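Local coordinates for CurF (PDB 2Q35), which probably decarboxylates an intermediate in polyketide chain beta-branching, as the crotonase-fold ECH2 domain of a polyketide synthase, at residues A[151-156]-A[167-172]. The protein carries 1 engineered substitution. Residues are numbered along the deposited sequence; the frame is centred on the assembly and turned at random.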
ATOM      1  N   ALA A 151      -7.256   7.625   1.699  1.00 19.29           N
ATOM      2  CA  ALA A 151      -7.500   7.891   3.108  1.00 19.16           C
ATOM      3  C   ALA A 151      -7.311   9.391   3.378  1.00 18.08           C
ATOM      4  O   ALA A 151      -8.176  10.021   3.980  1.00 18.73           O
ATOM      5  CB  ALA A 151      -6.574   7.045   3.986  1.00 20.30           C
ATOM      6  N   GLN A 152      -6.195   9.943   2.909  1.00 17.57           N
ATOM      7  CA  GLN A 152      -5.875  11.375   3.081  1.00 18.19           C
ATOM      8  C   GLN A 152      -7.005  12.272   2.560  1.00 16.66           C
ATOM      9  O   GLN A 152      -7.509  13.171   3.247  1.00 15.88           O
ATOM     10  CB  GLN A 152      -4.602  11.681   2.283  1.00 21.14           C
ATOM     11  CG  GLN A 152      -3.906  12.942   2.632  1.00 26.67           C
ATOM     12  CD  GLN A 152      -2.831  12.742   3.674  1.00 28.89           C
ATOM     13  OE1 GLN A 152      -2.865  11.791   4.454  1.00 33.00           O
ATOM     14  NE2 GLN A 152      -1.876  13.639   3.692  1.00 28.08           N
ATOM     15  N   GLU A 153      -7.432  12.021   1.338  1.00 15.05           N
ATOM     16  CA  GLU A 153      -8.404  12.937   0.752  1.00 13.74           C
ATOM     17  C   GLU A 153      -9.774  12.821   1.418  1.00 12.50           C
ATOM     18  O   GLU A 153     -10.423  13.841   1.683  1.00 13.67           O
ATOM     19  CB  GLU A 153      -8.527  12.729  -0.749  1.00 14.94           C
ATOM     20  CG  GLU A 153      -9.354  13.830  -1.406  1.00 16.28           C
ATOM     21  CD  GLU A 153      -9.689  13.533  -2.857  1.00 21.33           C
ATOM     22  OE1 GLU A 153      -8.753  13.459  -3.674  1.00 24.32           O
ATOM     23  OE2 GLU A 153     -10.886  13.388  -3.189  1.00 21.14           O
ATOM     24  N   MET A 154     -10.214  11.594   1.673  1.00 11.86           N
ATOM     25  CA  MET A 154     -11.512  11.398   2.311  1.00 13.15           C
ATOM     26  C   MET A 154     -11.541  12.014   3.716  1.00 12.59           C
ATOM     27  O   MET A 154     -12.509  12.647   4.094  1.00 14.12           O
ATOM     28  CB  MET A 154     -11.884   9.913   2.391  1.00 11.88           C
ATOM     29  CG  MET A 154     -12.110   9.274   1.031  1.00 12.80           C
ATOM     30  SD  MET A 154     -12.640   7.572   1.178  1.00 15.91           S
ATOM     31  CE  MET A 154     -14.292   7.790   1.785  1.00 18.68           C
ATOM     32  N   ILE A 155     -10.450  11.861   4.457  1.00 13.46           N
ATOM     33  CA  ILE A 155     -10.411  12.379   5.841  1.00 14.25           C
ATOM     34  C   ILE A 155     -10.345  13.915   5.839  1.00 13.47           C
ATOM     35  O   ILE A 155     -11.109  14.585   6.536  1.00 13.46           O
ATOM     36  CB  ILE A 155      -9.232  11.763   6.633  1.00 14.82           C
ATOM     37  CG1 ILE A 155      -9.440  10.253   6.773  1.00 16.65           C
ATOM     38  CG2 ILE A 155      -9.116  12.377   8.029  1.00 17.58           C
ATOM     39  CD1 ILE A 155      -8.252   9.510   7.394  1.00 16.11           C
ATOM     40  N   TYR A 156      -9.456  14.498   5.034  1.00 12.54           N
ATOM     41  CA  TYR A 156      -9.375  15.963   5.002  1.00 13.32           C
ATOM     42  C   TYR A 156     -10.623  16.670   4.509  1.00 14.00           C
ATOM     43  O   TYR A 156     -10.974  17.728   5.049  1.00 16.03           O
ATOM     44  CB  TYR A 156      -8.208  16.438   4.144  1.00 12.28           C
ATOM     45  CG  TYR A 156      -6.872  16.582   4.833  1.00 14.07           C
ATOM     46  CD1 TYR A 156      -6.543  17.763   5.509  1.00 13.29           C
ATOM     47  CD2 TYR A 156      -5.915  15.576   4.752  1.00 12.96           C
ATOM     48  CE1 TYR A 156      -5.271  17.934   6.127  1.00 11.59           C
ATOM     49  CE2 TYR A 156      -4.648  15.734   5.344  1.00 11.56           C
ATOM     50  CZ  TYR A 156      -4.338  16.916   6.026  1.00 13.31           C
ATOM     51  OH  TYR A 156      -3.111  17.108   6.610  1.00 15.13           O
ATOM     52  N   ALA A 167     -14.051   3.356  -6.969  1.00 17.93           N
ATOM     53  CA  ALA A 167     -13.547   2.337  -7.891  1.00 18.32           C
ATOM     54  C   ALA A 167     -12.666   2.964  -8.965  1.00 19.43           C
ATOM     55  O   ALA A 167     -11.595   2.436  -9.290  1.00 20.20           O
ATOM     56  CB  ALA A 167     -14.719   1.600  -8.557  1.00 18.78           C
ATOM     57  N   GLU A 168     -13.126   4.085  -9.519  1.00 19.90           N
ATOM     58  CA  GLU A 168     -12.369   4.783 -10.551  1.00 22.69           C
ATOM     59  C   GLU A 168     -11.042   5.285 -10.014  1.00 23.25           C
ATOM     60  O   GLU A 168     -10.066   5.385 -10.751  1.00 24.20           O
ATOM     61  CB  GLU A 168     -13.206   5.898 -11.168  1.00 23.52           C
ATOM     62  CG  GLU A 168     -14.491   5.377 -11.808  1.00 29.01           C
ATOM     63  CD  GLU A 168     -15.158   6.384 -12.720  1.00 39.15           C
ATOM     64  OE1 GLU A 168     -14.680   7.540 -12.793  1.00 46.19           O
ATOM     65  OE2 GLU A 168     -16.167   6.015 -13.364  1.00 44.84           O
ATOM     66  N   ARG A 169     -11.017   5.522  -8.706  1.00 23.55           N
ATOM     67  CA  ARG A 169      -9.871   5.995  -7.956  1.00 25.38           C
ATOM     68  C   ARG A 169      -8.929   4.853  -7.559  1.00 25.79           C
ATOM     69  O   ARG A 169      -7.848   5.086  -7.022  1.00 27.11           O
ATOM     70  CB  ARG A 169     -10.411   6.638  -6.688  1.00 26.32           C
ATOM     71  CG  ARG A 169      -9.644   7.772  -6.175  1.00 31.41           C
ATOM     72  CD  ARG A 169      -9.888   9.026  -7.000  1.00 33.38           C
ATOM     73  NE  ARG A 169      -8.947  10.015  -6.516  1.00 32.21           N
ATOM     74  CZ  ARG A 169      -9.258  11.061  -5.761  1.00 29.34           C
ATOM     75  NH1 ARG A 169     -10.521  11.332  -5.440  1.00 22.10           N
ATOM     76  NH2 ARG A 169      -8.282  11.863  -5.366  1.00 36.97           N
ATOM     77  N   GLY A 170      -9.335   3.618  -7.822  1.00 24.92           N
ATOM     78  CA  GLY A 170      -8.479   2.463  -7.562  1.00 24.48           C
ATOM     79  C   GLY A 170      -8.572   1.919  -6.149  1.00 24.15           C
ATOM     80  O   GLY A 170      -7.640   1.290  -5.660  1.00 24.30           O
ATOM     81  N   ILE A 171      -9.704   2.137  -5.490  1.00 23.06           N
ATOM     82  CA  ILE A 171      -9.906   1.566  -4.146  1.00 22.85           C
ATOM     83  C   ILE A 171      -9.625   0.045  -4.190  1.00 21.66           C
ATOM     84  O   ILE A 171     -10.002  -0.639  -5.141  1.00 20.52           O
ATOM     85  CB  ILE A 171     -11.319   1.913  -3.618  1.00 23.39           C
ATOM     86  CG1 ILE A 171     -11.435   1.650  -2.110  1.00 24.16           C
ATOM     87  CG2 ILE A 171     -12.406   1.180  -4.402  1.00 22.72           C
ATOM     88  CD1 ILE A 171     -12.789   2.082  -1.528  1.00 23.44           C
ATOM     89  N   PRO A 172      -8.905  -0.485  -3.196  1.00 22.57           N
ATOM     90  CA  PRO A 172      -8.597  -1.915  -3.233  1.00 22.26           C
ATOM     91  C   PRO A 172      -9.675  -2.807  -2.626  1.00 23.55           C
ATOM     92  O   PRO A 172      -9.350  -3.686  -1.824  1.00 26.82           O
ATOM     93  CB  PRO A 172      -7.314  -2.014  -2.411  1.00 24.39           C
ATOM     94  CG  PRO A 172      -7.337  -0.828  -1.492  1.00 22.98           C
ATOM     95  CD  PRO A 172      -8.286   0.202  -2.044  1.00 23.65           C
TER
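Glu153, on helix 148-157, and Arg169, of 167-172, join the two segments by a two-pronged salt bridge. The backbones stay well apart, Glu153 CA lying 11.2 Å from Arg169 CA, and the two side chains span that gap. On one prong Arg169 NH1 donates to Glu153 OE2 at 3.1 Å. This bond is fairly straight, N-H...O 161°; it lies near the guanidinium plane and meets the syn side of OE2 from clearly out of the carboxylate plane. On the other, Arg169 NH2 meets Glu153 OE1 at a modelled 2.4 Å, too short to be taken at face value. Because the carboxylate and guanidinium planes are 46° apart, the pairing is twisted, not coplanar.

The extended Glu153 chain, with CG anti to N (chi1 -170°), carries the carboxylate out toward 167-172, while a bend at chi2 redirects the Arg169 chain, which crosses Glu153 at about a right angle. Gly170 closes the helix end beside Arg169 in a Schellman motif, its N bonded to Ala167 O at 2.9 Å.

Outside the pair, Tyr161 OH also hydrogen-bonds Glu153 OE2, and Arg169 packs on Tyr184 of a second subunit. Two partners thus grip OE2, and the arginine probably offsets the buried carboxylate's charge while tying successive helices together.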